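Local coordinates for inosine-uridine preferring nucleoside hydrolase family protein (Bacillus anthracis, PDB 2C40) that belongs to the inosine-uridine preferring nucleoside hydrolase family and holds a calcium ion and alpha-D-ribofuranose in one pocket, at residues G10-L15 against Q226-V231. Sequence-based numbering, arbitrary orientation.
With CA (calcium ion), chain C.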
ATOM      1  N   GLY A  10     -14.032  -6.647  -0.281  1.00 42.33           N
ATOM      2  CA  GLY A  10     -12.669  -6.617   0.244  1.00 42.73           C
ATOM      3  C   GLY A  10     -11.736  -5.531  -0.245  1.00 42.61           C
ATOM      4  O   GLY A  10     -10.542  -5.681  -0.096  1.00 42.62           O
ATOM      5  N   GLY A  11     -12.259  -4.454  -0.841  1.00 42.97           N
ATOM      6  CA  GLY A  11     -11.473  -3.201  -0.997  1.00 42.50           C
ATOM      7  C   GLY A  11     -11.166  -2.641   0.393  1.00 43.02           C
ATOM      8  O   GLY A  11     -11.645  -3.132   1.417  1.00 42.00           O
ATOM      9  N   VAL A  12     -10.331  -1.616   0.441  1.00 44.23           N
ATOM     10  CA  VAL A  12      -9.995  -0.940   1.709  1.00 43.71           C
ATOM     11  C   VAL A  12     -11.243  -0.466   2.435  1.00 43.47           C
ATOM     12  O   VAL A  12     -11.343  -0.611   3.659  1.00 43.36           O
ATOM     13  CB  VAL A  12      -9.013   0.210   1.468  1.00 43.82           C
ATOM     14  CG1 VAL A  12      -8.994   1.211   2.644  1.00 45.00           C
ATOM     15  CG2 VAL A  12      -7.650  -0.361   1.272  1.00 46.11           C
ATOM     16  N   ASP A  13     -12.198   0.106   1.713  0.50 43.78           N
ATOM     17  CA  ASP A  13     -13.368   0.680   2.410  0.50 44.24           C
ATOM     18  C   ASP A  13     -14.410  -0.375   2.834  0.50 43.34           C
ATOM     19  O   ASP A  13     -15.186  -0.125   3.751  0.50 42.76           O
ATOM     20  CB  ASP A  13     -13.974   1.910   1.674  0.50 44.92           C
ATOM     21  CG  ASP A  13     -14.550   1.582   0.327  0.50 47.41           C
ATOM     22  OD1 ASP A  13     -14.563   0.374  -0.011  0.50 49.87           O
ATOM     23  OD2 ASP A  13     -14.993   2.535  -0.388  0.50 49.43           O
ATOM     24  N   ASP A  14     -14.394  -1.548   2.189  1.00 42.97           N
ATOM     25  CA  ASP A  14     -15.159  -2.715   2.639  1.00 42.69           C
ATOM     26  C   ASP A  14     -14.649  -3.199   3.981  1.00 42.22           C
ATOM     27  O   ASP A  14     -15.407  -3.532   4.874  1.00 42.21           O
ATOM     28  CB  ASP A  14     -15.022  -3.884   1.646  1.00 41.40           C
ATOM     29  CG  ASP A  14     -15.667  -3.597   0.299  1.00 43.38           C
ATOM     30  OD1 ASP A  14     -16.899  -3.798   0.154  1.00 44.39           O
ATOM     31  OD2 ASP A  14     -14.955  -3.150  -0.630  1.00 44.29           O
ATOM     32  N   LEU A  15     -13.341  -3.285   4.091  1.00 41.42           N
ATOM     33  CA  LEU A  15     -12.707  -3.806   5.294  1.00 41.50           C
ATOM     34  C   LEU A  15     -12.782  -2.801   6.442  1.00 41.20           C
ATOM     35  O   LEU A  15     -12.938  -3.174   7.627  1.00 41.53           O
ATOM     36  CB  LEU A  15     -11.249  -4.155   5.013  1.00 40.18           C
ATOM     37  CG  LEU A  15     -10.729  -5.541   4.639  1.00 43.43           C
ATOM     38  CD1 LEU A  15     -11.718  -6.660   4.224  1.00 41.55           C
ATOM     39  CD2 LEU A  15      -9.560  -5.396   3.618  1.00 43.06           C
ATOM     40  N   GLN A 226      -3.852   3.512   8.700  1.00 41.97           N
ATOM     41  CA  GLN A 226      -3.054   2.519   7.960  1.00 42.31           C
ATOM     42  C   GLN A 226      -3.825   2.044   6.741  1.00 42.52           C
ATOM     43  O   GLN A 226      -3.299   2.035   5.624  1.00 42.83           O
ATOM     44  CB  GLN A 226      -2.695   1.353   8.863  1.00 42.37           C
ATOM     45  CG  GLN A 226      -1.616   1.791   9.853  1.00 43.24           C
ATOM     46  CD  GLN A 226      -1.322   0.769  10.915  1.00 42.24           C
ATOM     47  OE1 GLN A 226      -0.994  -0.357  10.616  1.00 42.29           O
ATOM     48  NE2 GLN A 226      -1.383   1.186  12.167  1.00 42.32           N
ATOM     49  N   CYS A 227      -5.092   1.701   6.944  1.00 42.50           N
ATOM     50  CA  CYS A 227      -5.937   1.318   5.845  1.00 42.53           C
ATOM     51  C   CYS A 227      -5.943   2.378   4.708  1.00 42.96           C
ATOM     52  O   CYS A 227      -5.715   2.027   3.561  1.00 42.24           O
ATOM     53  CB  CYS A 227      -7.314   1.011   6.346  1.00 42.37           C
ATOM     54  SG  CYS A 227      -7.364  -0.596   7.204  1.00 42.53           S
ATOM     55  N   TYR A 228      -6.099   3.668   5.036  1.00 42.54           N
ATOM     56  CA  TYR A 228      -6.186   4.704   3.998  1.00 42.33           C
ATOM     57  C   TYR A 228      -4.859   5.174   3.384  1.00 42.49           C
ATOM     58  O   TYR A 228      -4.864   5.829   2.358  1.00 42.01           O
ATOM     59  CB  TYR A 228      -7.051   5.857   4.509  1.00 42.72           C
ATOM     60  CG  TYR A 228      -8.516   5.448   4.477  1.00 43.51           C
ATOM     61  CD1 TYR A 228      -9.271   5.340   5.644  1.00 41.15           C
ATOM     62  CD2 TYR A 228      -9.113   5.082   3.257  1.00 42.27           C
ATOM     63  CE1 TYR A 228     -10.580   4.948   5.591  1.00 43.93           C
ATOM     64  CE2 TYR A 228     -10.373   4.661   3.194  1.00 42.78           C
ATOM     65  CZ  TYR A 228     -11.133   4.577   4.366  1.00 43.88           C
ATOM     66  OH  TYR A 228     -12.444   4.169   4.274  1.00 44.07           O
ATOM     67  N   ALA A 229      -3.738   4.791   3.987  1.00 43.25           N
ATOM     68  CA  ALA A 229      -2.406   5.025   3.462  1.00 43.36           C
ATOM     69  C   ALA A 229      -2.189   4.281   2.148  1.00 43.62           C
ATOM     70  O   ALA A 229      -1.417   4.679   1.282  1.00 43.26           O
ATOM     71  CB  ALA A 229      -1.400   4.532   4.484  1.00 43.68           C
ATOM     72  N   ILE A 230      -2.834   3.136   2.073  1.00 45.11           N
ATOM     73  CA  ILE A 230      -2.889   2.231   0.902  1.00 46.42           C
ATOM     74  C   ILE A 230      -3.570   2.871  -0.332  1.00 46.77           C
ATOM     75  O   ILE A 230      -3.410   2.452  -1.456  1.00 47.45           O
ATOM     76  CB  ILE A 230      -3.657   0.939   1.383  1.00 45.86           C
ATOM     77  CG1 ILE A 230      -2.713   0.120   2.314  1.00 46.80           C
ATOM     78  CG2 ILE A 230      -4.218   0.169   0.248  1.00 46.48           C
ATOM     79  CD1 ILE A 230      -3.316  -1.160   3.071  1.00 47.73           C
ATOM     80  N   VAL A 231      -4.336   3.906  -0.100  1.00 47.76           N
ATOM     81  CA  VAL A 231      -5.049   4.583  -1.134  1.00 49.09           C
ATOM     82  C   VAL A 231      -4.852   6.115  -0.889  1.00 49.41           C
ATOM     83  O   VAL A 231      -5.805   6.861  -0.687  1.00 50.16           O
ATOM     84  CB  VAL A 231      -6.494   4.016  -1.069  1.00 49.38           C
ATOM     85  CG1 VAL A 231      -7.412   4.789  -0.149  1.00 49.25           C
ATOM     86  CG2 VAL A 231      -7.065   3.803  -2.450  1.00 52.23           C
TER
HETATM   87 CA    CA C1311     -16.533  -2.482  -2.319  1.00 31.23          CA
HETATM   88  O   HOH W   1     -16.651  -2.834  -4.762  1.00 26.66           O
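Val12 CG1 approaches the Tyr228 ring obliquely, 3.8 Å from CE2 and almost as near to CD2. At the ring's edge, in its plane, sits CG1 of Val231 from the same segment. The phenol end reaches Asp13, whose CB is 3.8 Å from Tyr228 OH; this is a van der Waals contact, in which the buried OH, with no hydrogen-bond partner in the model, meets a CH2. Val12 is the centre of the contact, burying 104 Å² of its surface. With CG1 anti to the backbone N (chi1 161°), that branch packs on Tyr228 and comes 3.5 Å from the carbonyl O of Cys227, while CG2 meets Ile230 CG2 at 3.6 Å and also comes near the Cys227 carbonyl O. Everything that touches across the contact does so by van der Waals packing, and the touching residues are all buried.

Asp14, next after Asp13, makes no contact with 226-231 and turns to the calcium ion, bound by OD2 at 2.4 Å and more distantly by OD1 at 2.8 Å. The same OD2 accepts a weak, bent bond from the N-H of Gly11, the N-cap of the helix. Asp9, Thr125 and Asp247 complete the protein's share of the metal site, and Asp13 and Asp14 both touch the ribofuranose. The contact thus packs the first turn of helix 12-21, which follows strand 2-8 of the mixed sheet, against the last part of helix 219-229 and the residues that follow it, with helix 80-85 touching both Leu15 and Ile230.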